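Local coordinates for protein GCN5-related N-acetyltransferase (PDB 2OZG) that probably transfers an acetyl group from acetyl-coenzyme A to amine substrates that may include aminoglycosides, as expected of a GCN5-related N-acetyltransferase that binds coenzyme A, at residues W140-D145 and E275-I280; I149-L154 and A241-W246; H168-Q173 and V235-P240. All coordinates share one frame; numbering follows the deposited sequence. Where two conformers were deposited one is given.

Interaction 1. Residues W140-D145 and E275-I280; sequences WEIPTD and EQSATI
Trp-140 and Ile-280 face each other as a non-hydrogen-bonded pair where strand 132-143 runs antiparallel to the start of strand 279-290. The six-membered ring of the indole presents one face to Ile-280. CG1 of Ile-280, set beside its own backbone N (chi1 -75°), sits 3.5 Å from the centroid of that ring, close to its normal, as a CH-pi contact. Ile-280 CD1 lies close to CZ2 and CH2, while Trp-140 CE3 meets Ala-278 CB at 3.9 Å. NE1 of the indole bonds the carbonyl of Ser-264. An alanine in place of Trp-140 would probably open a gap beside Ile-280 and Ala-278 and leave the Ser-264 carbonyl without this donor.

Glu-141 and Thr-279 form the hydrogen-bonded pair. Glu-141 N gives its hydrogen to Thr-279 O at 2.8 Å, and Thr-279 N returns one to Glu-141 O at 2.9 Å. On this face Glu-141 CG lies 3.2 Å from Thr-279 OG1, and the carboxylate goes on to salt bridges with Lys-258 and Arg-281. A water links Thr-279 OG1 with Ser-277 O and, weakly, Glu-141 O.

Further along, Ile-142 CD1 rests 3.5 Å from Ser-277 OG, a hydroxyl bonded to Ser-146, and Pro-143 CD abuts Ser-277 O. Chemically, the ladder divides into an aromatic-aliphatic face at Trp-140 and Ile-280 and a charged, hydrated one at Glu-141 and Thr-279; between them, the paired main-chain bonds of Glu-141 and Thr-279 hold the strands together.

Interaction 2. Residues I149-L154 and A241-W246; sequences IQHASL and AVQSFW
The irregular segment 149-154 runs beside helix 239-250, closest where the CA atoms of Ala-152 and Ser-244 lie 4.9 Å apart and the chain makes an inverse gamma turn centred on Ala-152. The direct polar link is made by Ser-244. Its OG, turned anti to the carbonyl carbon (chi1 -68°), takes the N-H of Leu-154 at 2.8 Å and is also bonded to Pro-240 O, a turn earlier in the same helix. One hydroxyl thus ties the loop to the helix backbone, and a water between Leu-154 O and Ser-244 O adds a second, looser bridge. Leu-154 CD1 reaches the first turn of the helix, 3.8 Å from Ala-241 N.

Gln-243 does the next share of the work. Its CB lies 3.4 Å from His-151 O and its CG sits over one face of the imidazole, whose ND1 makes a weak bond to Ser-153 OG. The chain bends at CD (chi2 -61°); OE1 of the amide lies 3.6 Å from Ile-149 CG2, the two side chains crossing at about a right angle. The other branch of Ile-149 ends in CD1, 3.7 Å from Trp-246 CB; the indole itself leads away to bond Leu-269 O through NE1. Elsewhere on the loop, Gln-150 packs on Gly-93 of a neighbouring subunit.

The contact packs the loop that follows strand 132-143 onto helix 239-250, in a chain whose two acetyltransferase regions and sterol-carrier-like region resemble the architecture of Eis-type enzymes.

Interaction 3. Residues H168-Q173 and V235-P240; sequences HELYQQ and VTLSNP
Gln-173, which packs on Leu-237 across the contact, has its NE2 tied to Glu-169 O, one turn back in helix 165-177, at 2.9 Å. The bond is nearly straight, 167° at the hydrogen, and the carbonyl oxygen lies in the plane of the amide, although the donor itself stands well above the carbonyl plane. This bond is likely to restrain the rotation of the amide. Its oxygen, OE1, then meets Leu-237 CD1 at 3.6 Å, and the two side chains cross at about a right angle. Leu-237 CD2 lies against Gln-173 CB, so the glutamine is touched by both methyls of the leucine.

The same Leu-237 CD1 also touches CD2 of Leu-170, at 3.6 Å, one side chain slanting across the other. Val-235 makes the closer approach to the helix backbone. Its CG1, anti to its own N (chi1 162°), rests 3.8 Å from Leu-170 O and 4.1 Å from Leu-170 CB. CG2 comes to 4.0 Å from Tyr-171 CA. The tyrosine leaves the backbone away from segment 235-240, and its hydroxyl is bonded to Leu-182 O.

No hydrogen bond joins the two segments; the fit is made mainly by aliphatic branches, with the Gln-173 amide beside them. Just beyond, Gln-174 OE1 accepts Thr-236 N. After Leu-237 the chain turns into helix 239-250, with Ser-238 as N-cap, its OG weakly bonded to Ala-241 N. This is helix-on-sheet packing of an alpha/beta fold: helix 165-177 lies against the end of strand 227-236 and its neighbour 211-222.

How the interactions relate
Along the chain the three contacts are nested: interaction 3 lies within the loop closed by interaction 2, and that within the loop closed by interaction 1. Interactions 2 and 3 are neighbours, their centres about 14 Å apart, and share helix 239-250; Leu-154 and Ser-153 pack on Pro-240, and Val-242 on Thr-236. Interaction 1 lies about 17 Å from interaction 2 and 23 Å from interaction 3, centre to centre. Strand 258-263 bridges the distance, pairing with strand 132-143 on one side and strand 227-236 on the other. Sequence-distant pieces, among them the linker after strand 132-143, are thus brought onto connected strands and a helix, near neighbouring subunits of the six-chain assembly.

Interaction 1. Residues W140-D145 and E275-I280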
loop_
_atom_site.group_PDB
_atom_site.type_symbol
_atom_site.label_atom_id
_atom_site.label_comp_id
_atom_site.label_asym_id
_atom_site.label_seq_id
_atom_site.Cartn_x
_atom_site.Cartn_y
_atom_site.Cartn_z
ATOM N N TRP A 140 -19.061 -10.245 0.634
ATOM C CA TRP A 140 -18.059 -11.213 0.313
ATOM C C TRP A 140 -17.357 -10.846 -0.966
ATOM O O TRP A 140 -17.943 -10.219 -1.804
ATOM C CB TRP A 140 -18.720 -12.578 0.099
ATOM C CG TRP A 140 -19.148 -13.201 1.382
ATOM C CD1 TRP A 140 -20.292 -12.961 2.047
ATOM C CD2 TRP A 140 -18.397 -14.139 2.175
ATOM N NE1 TRP A 140 -20.325 -13.708 3.190
ATOM C CE2 TRP A 140 -19.181 -14.452 3.292
ATOM C CE3 TRP A 140 -17.178 -14.770 2.019
ATOM C CZ2 TRP A 140 -18.761 -15.356 4.292
ATOM C CZ3 TRP A 140 -16.761 -15.701 3.004
ATOM C CH2 TRP A 140 -17.570 -15.968 4.128
ATOM N N GLU A 141 -16.115 -11.288 -1.132
ATOM C CA GLU A 141 -15.430 -11.041 -2.377
ATOM C C GLU A 141 -14.670 -12.274 -2.754
ATOM O O GLU A 141 -14.282 -13.039 -1.871
ATOM C CB GLU A 141 -14.429 -9.883 -2.262
ATOM C CG GLU A 141 -13.202 -10.181 -1.487
ATOM C CD GLU A 141 -12.205 -9.025 -1.583
ATOM O OE1 GLU A 141 -12.562 -7.941 -1.099
ATOM O OE2 GLU A 141 -11.083 -9.212 -2.146
ATOM N N ILE A 142 -14.395 -12.434 -4.045
ATOM C CA ILE A 142 -13.648 -13.587 -4.498
ATOM C C ILE A 142 -12.996 -13.358 -5.839
ATOM O O ILE A 142 -13.589 -12.694 -6.713
ATOM C CB ILE A 142 -14.612 -14.787 -4.602
ATOM C CG1 ILE A 142 -13.876 -16.075 -4.918
ATOM C CG2 ILE A 142 -15.692 -14.569 -5.693
ATOM C CD1 ILE A 142 -14.772 -17.303 -4.842
ATOM N N PRO A 143 -11.763 -13.900 -6.025
ATOM C CA PRO A 143 -11.184 -13.836 -7.363
ATOM C C PRO A 143 -11.940 -14.762 -8.329
ATOM O O PRO A 143 -12.176 -15.958 -8.036
ATOM C CB PRO A 143 -9.721 -14.219 -7.160
ATOM C CG PRO A 143 -9.624 -14.879 -5.792
ATOM C CD PRO A 143 -10.850 -14.497 -5.022
ATOM N N THR A 144 -12.312 -14.202 -9.480
ATOM C CA THR A 144 -13.132 -14.906 -10.444
ATOM C C THR A 144 -12.472 -16.189 -10.903
ATOM O O THR A 144 -13.136 -17.187 -11.082
ATOM C CB THR A 144 -13.433 -14.020 -11.679
ATOM O OG1 THR A 144 -13.731 -12.680 -11.294
ATOM C CG2 THR A 144 -14.621 -14.529 -12.434
ATOM N N ASP A 145 -11.148 -16.177 -11.059
ATOM C CA ASP A 145 -10.473 -17.365 -11.530
ATOM C C ASP A 145 -10.275 -18.500 -10.493
ATOM O O ASP A 145 -9.693 -19.539 -10.823
ATOM C CB ASP A 145 -9.160 -16.982 -12.228
ATOM C CG ASP A 145 -8.144 -16.415 -11.290
ATOM O OD1 ASP A 145 -8.405 -16.385 -10.062
ATOM O OD2 ASP A 145 -7.065 -15.997 -11.804
ATOM N N GLU A 275 -12.254 -24.384 -3.262
ATOM C CA GLU A 275 -11.394 -23.933 -2.181
ATOM C C GLU A 275 -11.966 -22.741 -1.454
ATOM O O GLU A 275 -12.900 -22.084 -1.928
ATOM C CB GLU A 275 -10.020 -23.606 -2.761
ATOM C CG GLU A 275 -9.327 -24.807 -3.475
ATOM C CD GLU A 275 -8.967 -25.950 -2.544
ATOM O OE1 GLU A 275 -8.975 -25.716 -1.317
ATOM O OE2 GLU A 275 -8.662 -27.066 -3.048
ATOM N N GLN A 276 -11.466 -22.473 -0.258
ATOM C CA GLN A 276 -11.939 -21.326 0.501
ATOM C C GLN A 276 -11.269 -20.064 -0.040
ATOM O O GLN A 276 -10.407 -19.488 0.599
ATOM C CB GLN A 276 -11.643 -21.541 1.959
ATOM C CG GLN A 276 -12.460 -22.721 2.524
ATOM C CD GLN A 276 -12.077 -23.070 3.935
ATOM O OE1 GLN A 276 -11.783 -22.189 4.745
ATOM N NE2 GLN A 276 -12.143 -24.355 4.265
ATOM N N SER A 277 -11.671 -19.635 -1.229
ATOM C CA SER A 277 -11.024 -18.503 -1.863
ATOM C C SER A 277 -11.739 -17.196 -1.622
ATOM O O SER A 277 -11.215 -16.112 -1.943
ATOM C CB SER A 277 -10.835 -18.806 -3.327
ATOM O OG SER A 277 -12.030 -19.269 -3.871
ATOM N N ALA A 278 -12.911 -17.282 -1.021
ATOM C CA ALA A 278 -13.728 -16.110 -0.813
ATOM C C ALA A 278 -13.399 -15.482 0.523
ATOM O O ALA A 278 -13.096 -16.190 1.459
ATOM C CB ALA A 278 -15.192 -16.490 -0.869
ATOM N N THR A 279 -13.441 -14.157 0.632
ATOM C CA THR A 279 -13.204 -13.530 1.931
ATOM C C THR A 279 -14.283 -12.526 2.226
ATOM O O THR A 279 -14.966 -12.050 1.322
ATOM C CB THR A 279 -11.846 -12.793 1.947
ATOM O OG1 THR A 279 -11.794 -11.914 0.852
ATOM C CG2 THR A 279 -10.716 -13.750 1.765
ATOM N N ILE A 280 -14.395 -12.154 3.493
ATOM C CA ILE A 280 -15.348 -11.163 3.878
ATOM C C ILE A 280 -14.676 -9.804 3.716
ATOM O O ILE A 280 -13.664 -9.562 4.297
ATOM C CB ILE A 280 -15.881 -11.404 5.321
ATOM C CG1 ILE A 280 -16.869 -12.577 5.296
ATOM C CG2 ILE A 280 -16.550 -10.204 5.854
ATOM C CD1 ILE A 280 -17.286 -13.087 6.684
HETATM O O HOH W 1 -10.894 -13.331 -1.537
#

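Interaction 2. Residues I149-L154 and A241-W246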
loop_
_atom_site.group_PDB
_atom_site.type_symbol
_atom_site.label_atom_id
_atom_site.label_comp_id
_atom_site.label_asym_id
_atom_site.label_seq_id
_atom_site.Cartn_x
_atom_site.Cartn_y
_atom_site.Cartn_z
ATOM N N ILE A 149 -16.052 -23.504 -11.491
ATOM C CA ILE A 149 -17.254 -24.321 -11.577
ATOM C C ILE A 149 -17.779 -24.116 -12.986
ATOM O O ILE A 149 -17.884 -22.971 -13.442
ATOM C CB ILE A 149 -18.342 -23.949 -10.534
ATOM C CG1 ILE A 149 -17.868 -24.369 -9.137
ATOM C CG2 ILE A 149 -19.711 -24.646 -10.890
ATOM C CD1 ILE A 149 -18.642 -23.821 -8.011
ATOM N N GLN A 150 -17.998 -25.230 -13.687
ATOM C CA GLN A 150 -18.646 -25.226 -14.992
ATOM C C GLN A 150 -19.722 -26.323 -14.935
ATOM O O GLN A 150 -19.532 -27.421 -15.435
ATOM C CB GLN A 150 -17.665 -25.444 -16.148
ATOM C CG GLN A 150 -18.363 -25.462 -17.556
ATOM C CD GLN A 150 -19.064 -24.137 -17.978
ATOM O OE1 GLN A 150 -18.519 -23.038 -17.819
ATOM N NE2 GLN A 150 -20.253 -24.264 -18.562
ATOM N N HIS A 151 -20.843 -26.008 -14.295
ATOM C CA HIS A 151 -21.948 -26.954 -14.104
ATOM C C HIS A 151 -23.214 -26.170 -14.423
ATOM O O HIS A 151 -24.024 -25.856 -13.529
ATOM C CB HIS A 151 -21.965 -27.455 -12.650
ATOM C CG HIS A 151 -22.741 -28.722 -12.446
ATOM N ND1 HIS A 151 -24.086 -28.838 -12.737
ATOM C CD2 HIS A 151 -22.364 -29.919 -11.939
ATOM C CE1 HIS A 151 -24.497 -30.060 -12.446
ATOM N NE2 HIS A 151 -23.472 -30.735 -11.955
ATOM N N ALA A 152 -23.360 -25.846 -15.709
ATOM C CA ALA A 152 -24.465 -25.014 -16.198
ATOM C C ALA A 152 -25.758 -25.810 -16.354
ATOM O O ALA A 152 -26.204 -26.072 -17.456
ATOM C CB ALA A 152 -24.086 -24.375 -17.527
ATOM N N SER A 153 -26.344 -26.172 -15.229
ATOM C CA SER A 153 -27.579 -26.913 -15.189
ATOM C C SER A 153 -28.724 -26.152 -15.875
ATOM O O SER A 153 -29.525 -26.729 -16.590
ATOM C CB SER A 153 -27.961 -27.085 -13.708
ATOM O OG SER A 153 -26.887 -27.577 -12.939
ATOM N N LEU A 154 -28.793 -24.847 -15.605
ATOM C CA LEU A 154 -29.871 -23.958 -16.050
ATOM C C LEU A 154 -29.285 -22.811 -16.839
ATOM O O LEU A 154 -28.147 -22.394 -16.584
ATOM C CB LEU A 154 -30.613 -23.363 -14.837
ATOM C CG LEU A 154 -31.170 -24.387 -13.859
ATOM C CD1 LEU A 154 -31.844 -23.704 -12.725
ATOM C CD2 LEU A 154 -32.130 -25.337 -14.548
ATOM N N ALA A 241 -29.927 -23.767 -9.502
ATOM C CA ALA A 241 -29.763 -22.308 -9.617
ATOM C C ALA A 241 -28.430 -21.908 -9.028
ATOM O O ALA A 241 -27.771 -21.050 -9.586
ATOM C CB ALA A 241 -30.901 -21.551 -8.965
ATOM N N VAL A 242 -28.026 -22.542 -7.921
ATOM C CA VAL A 242 -26.731 -22.240 -7.307
ATOM C C VAL A 242 -25.572 -22.606 -8.226
ATOM O O VAL A 242 -24.694 -21.780 -8.438
ATOM C CB VAL A 242 -26.508 -22.853 -5.894
ATOM C CG1 VAL A 242 -25.143 -22.428 -5.352
ATOM C CG2 VAL A 242 -27.586 -22.426 -4.910
ATOM N N GLN A 243 -25.581 -23.806 -8.807
ATOM C CA GLN A 243 -24.507 -24.217 -9.747
ATOM C C GLN A 243 -24.425 -23.292 -10.955
ATOM O O GLN A 243 -23.338 -22.954 -11.463
ATOM C CB GLN A 243 -24.719 -25.642 -10.242
ATOM C CG GLN A 243 -24.639 -26.716 -9.175
ATOM C CD GLN A 243 -23.260 -26.830 -8.429
ATOM O OE1 GLN A 243 -22.239 -26.302 -8.879
ATOM N NE2 GLN A 243 -23.251 -27.565 -7.296
ATOM N N SER A 244 -25.590 -22.883 -11.411
ATOM C CA SER A 244 -25.733 -22.008 -12.570
ATOM C C SER A 244 -25.210 -20.606 -12.277
ATOM O O SER A 244 -24.550 -19.987 -13.083
ATOM C CB SER A 244 -27.191 -22.041 -13.037
ATOM O OG SER A 244 -27.540 -23.338 -13.594
ATOM N N PHE A 245 -25.453 -20.141 -11.059
ATOM C CA PHE A 245 -24.949 -18.875 -10.583
ATOM C C PHE A 245 -23.424 -18.835 -10.626
ATOM O O PHE A 245 -22.824 -17.962 -11.243
ATOM C CB PHE A 245 -25.467 -18.757 -9.149
ATOM C CG PHE A 245 -24.958 -17.589 -8.356
ATOM C CD1 PHE A 245 -25.638 -16.375 -8.358
ATOM C CD2 PHE A 245 -23.877 -17.744 -7.465
ATOM C CE1 PHE A 245 -25.187 -15.291 -7.523
ATOM C CE2 PHE A 245 -23.418 -16.687 -6.693
ATOM C CZ PHE A 245 -24.104 -15.459 -6.703
ATOM N N TRP A 246 -22.806 -19.807 -9.975
ATOM C CA TRP A 246 -21.372 -19.883 -9.922
ATOM C C TRP A 246 -20.785 -20.086 -11.279
ATOM O O TRP A 246 -19.760 -19.522 -11.543
ATOM C CB TRP A 246 -20.865 -20.998 -9.011
ATOM C CG TRP A 246 -20.911 -20.675 -7.533
ATOM C CD1 TRP A 246 -21.551 -21.386 -6.569
ATOM C CD2 TRP A 246 -20.296 -19.557 -6.867
ATOM N NE1 TRP A 246 -21.389 -20.781 -5.318
ATOM C CE2 TRP A 246 -20.633 -19.648 -5.491
ATOM C CE3 TRP A 246 -19.542 -18.463 -7.301
ATOM C CZ2 TRP A 246 -20.207 -18.720 -4.567
ATOM C CZ3 TRP A 246 -19.101 -17.520 -6.344
ATOM C CH2 TRP A 246 -19.446 -17.645 -5.025
HETATM O O HOH W 2 -25.066 -21.411 -16.075
#

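Interaction 3. Residues H168-Q173 and V235-P240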
loop_
_atom_site.group_PDB
_atom_site.type_symbol
_atom_site.label_atom_id
_atom_site.label_comp_id
_atom_site.label_asym_id
_atom_site.label_seq_id
_atom_site.Cartn_x
_atom_site.Cartn_y
_atom_site.Cartn_z
ATOM N N HIS A 168 -39.880 -9.680 -8.322
ATOM C CA HIS A 168 -40.621 -9.622 -7.045
ATOM C C HIS A 168 -41.024 -10.998 -6.592
ATOM O O HIS A 168 -40.916 -11.298 -5.455
ATOM C CB HIS A 168 -41.916 -8.750 -7.112
ATOM C CG HIS A 168 -42.828 -8.916 -5.904
ATOM N ND1 HIS A 168 -42.557 -8.365 -4.661
ATOM C CD2 HIS A 168 -43.990 -9.610 -5.748
ATOM C CE1 HIS A 168 -43.512 -8.699 -3.803
ATOM N NE2 HIS A 168 -44.385 -9.467 -4.433
ATOM N N GLU A 169 -41.457 -11.840 -7.520
ATOM C CA GLU A 169 -41.978 -13.150 -7.167
ATOM C C GLU A 169 -40.919 -14.154 -6.712
ATOM O O GLU A 169 -41.182 -14.977 -5.846
ATOM C CB GLU A 169 -42.827 -13.675 -8.316
ATOM C CG GLU A 169 -44.027 -12.757 -8.593
ATOM C CD GLU A 169 -44.733 -13.092 -9.889
ATOM O OE1 GLU A 169 -44.277 -14.030 -10.582
ATOM O OE2 GLU A 169 -45.739 -12.427 -10.209
ATOM N N LEU A 170 -39.735 -14.099 -7.314
ATOM C CA LEU A 170 -38.616 -14.899 -6.861
ATOM C C LEU A 170 -38.076 -14.329 -5.552
ATOM O O LEU A 170 -37.696 -15.080 -4.663
ATOM C CB LEU A 170 -37.511 -14.927 -7.925
ATOM C CG LEU A 170 -37.818 -15.751 -9.196
ATOM C CD1 LEU A 170 -36.845 -15.465 -10.323
ATOM C CD2 LEU A 170 -37.859 -17.235 -8.893
ATOM N N TYR A 171 -37.976 -13.012 -5.454
ATOM C CA TYR A 171 -37.507 -12.370 -4.223
ATOM C C TYR A 171 -38.337 -12.759 -3.028
ATOM O O TYR A 171 -37.815 -13.176 -1.997
ATOM C CB TYR A 171 -37.445 -10.857 -4.357
ATOM C CG TYR A 171 -36.980 -10.255 -3.052
ATOM C CD1 TYR A 171 -35.648 -10.211 -2.706
ATOM C CD2 TYR A 171 -37.905 -9.811 -2.137
ATOM C CE1 TYR A 171 -35.249 -9.729 -1.466
ATOM C CE2 TYR A 171 -37.509 -9.306 -0.922
ATOM C CZ TYR A 171 -36.197 -9.263 -0.595
ATOM O OH TYR A 171 -35.877 -8.763 0.643
ATOM N N GLN A 172 -39.642 -12.588 -3.140
ATOM C CA GLN A 172 -40.522 -12.907 -2.013
ATOM C C GLN A 172 -40.461 -14.384 -1.608
ATOM O O GLN A 172 -40.793 -14.700 -0.471
ATOM C CB GLN A 172 -41.957 -12.414 -2.264
ATOM C CG GLN A 172 -42.771 -12.234 -0.948
ATOM C CD GLN A 172 -43.879 -11.187 -1.054
ATOM O OE1 GLN A 172 -44.574 -11.091 -2.081
ATOM N NE2 GLN A 172 -44.061 -10.398 0.021
ATOM N N GLN A 173 -40.052 -15.287 -2.512
ATOM C CA GLN A 173 -39.843 -16.696 -2.127
ATOM C C GLN A 173 -38.596 -16.921 -1.282
ATOM O O GLN A 173 -38.636 -17.641 -0.335
ATOM C CB GLN A 173 -39.784 -17.609 -3.339
ATOM C CG GLN A 173 -41.082 -17.775 -3.984
ATOM C CD GLN A 173 -40.988 -18.535 -5.301
ATOM O OE1 GLN A 173 -40.883 -19.774 -5.310
ATOM N NE2 GLN A 173 -41.100 -17.790 -6.429
ATOM N N VAL A 235 -30.977 -14.232 -6.235
ATOM C CA VAL A 235 -31.852 -15.231 -5.702
ATOM C C VAL A 235 -31.474 -16.614 -6.278
ATOM O O VAL A 235 -31.211 -16.750 -7.474
ATOM C CB VAL A 235 -33.361 -14.906 -5.947
ATOM C CG1 VAL A 235 -34.248 -16.143 -5.781
ATOM C CG2 VAL A 235 -33.823 -13.782 -5.029
ATOM N N THR A 236 -31.407 -17.624 -5.396
ATOM C CA THR A 236 -31.150 -19.034 -5.792
ATOM C C THR A 236 -32.104 -19.899 -4.976
ATOM O O THR A 236 -31.969 -20.015 -3.729
ATOM C CB THR A 236 -29.670 -19.470 -5.622
ATOM O OG1 THR A 236 -29.270 -19.295 -4.274
ATOM C CG2 THR A 236 -28.770 -18.594 -6.476
ATOM N N LEU A 237 -33.112 -20.459 -5.647
ATOM C CA LEU A 237 -34.133 -21.240 -4.930
ATOM C C LEU A 237 -33.825 -22.728 -4.856
ATOM O O LEU A 237 -34.408 -23.432 -4.037
ATOM C CB LEU A 237 -35.522 -21.044 -5.511
ATOM C CG LEU A 237 -36.055 -19.616 -5.528
ATOM C CD1 LEU A 237 -37.439 -19.588 -6.171
ATOM C CD2 LEU A 237 -36.101 -19.044 -4.119
ATOM N N SER A 238 -32.865 -23.185 -5.655
ATOM C CA SER A 238 -32.560 -24.594 -5.763
ATOM C C SER A 238 -31.083 -24.754 -6.066
ATOM O O SER A 238 -30.428 -23.801 -6.471
ATOM C CB SER A 238 -33.365 -25.183 -6.923
ATOM O OG SER A 238 -32.900 -24.637 -8.152
ATOM N N ASN A 239 -30.586 -25.967 -5.907
ATOM C CA ASN A 239 -29.188 -26.252 -6.204
ATOM C C ASN A 239 -28.791 -26.036 -7.672
ATOM O O ASN A 239 -27.700 -25.549 -7.943
ATOM C CB ASN A 239 -28.834 -27.666 -5.760
ATOM C CG ASN A 239 -27.364 -27.950 -5.934
ATOM O OD1 ASN A 239 -26.464 -27.145 -5.558
ATOM N ND2 ASN A 239 -27.110 -29.069 -6.528
ATOM N N PRO A 240 -29.649 -26.454 -8.632
ATOM C CA PRO A 240 -29.343 -26.118 -10.035
ATOM C C PRO A 240 -29.184 -24.587 -10.249
ATOM O O PRO A 240 -28.398 -24.174 -11.073
ATOM C CB PRO A 240 -30.539 -26.654 -10.769
ATOM C CG PRO A 240 -30.997 -27.804 -9.909
ATOM C CD PRO A 240 -30.829 -27.317 -8.537
#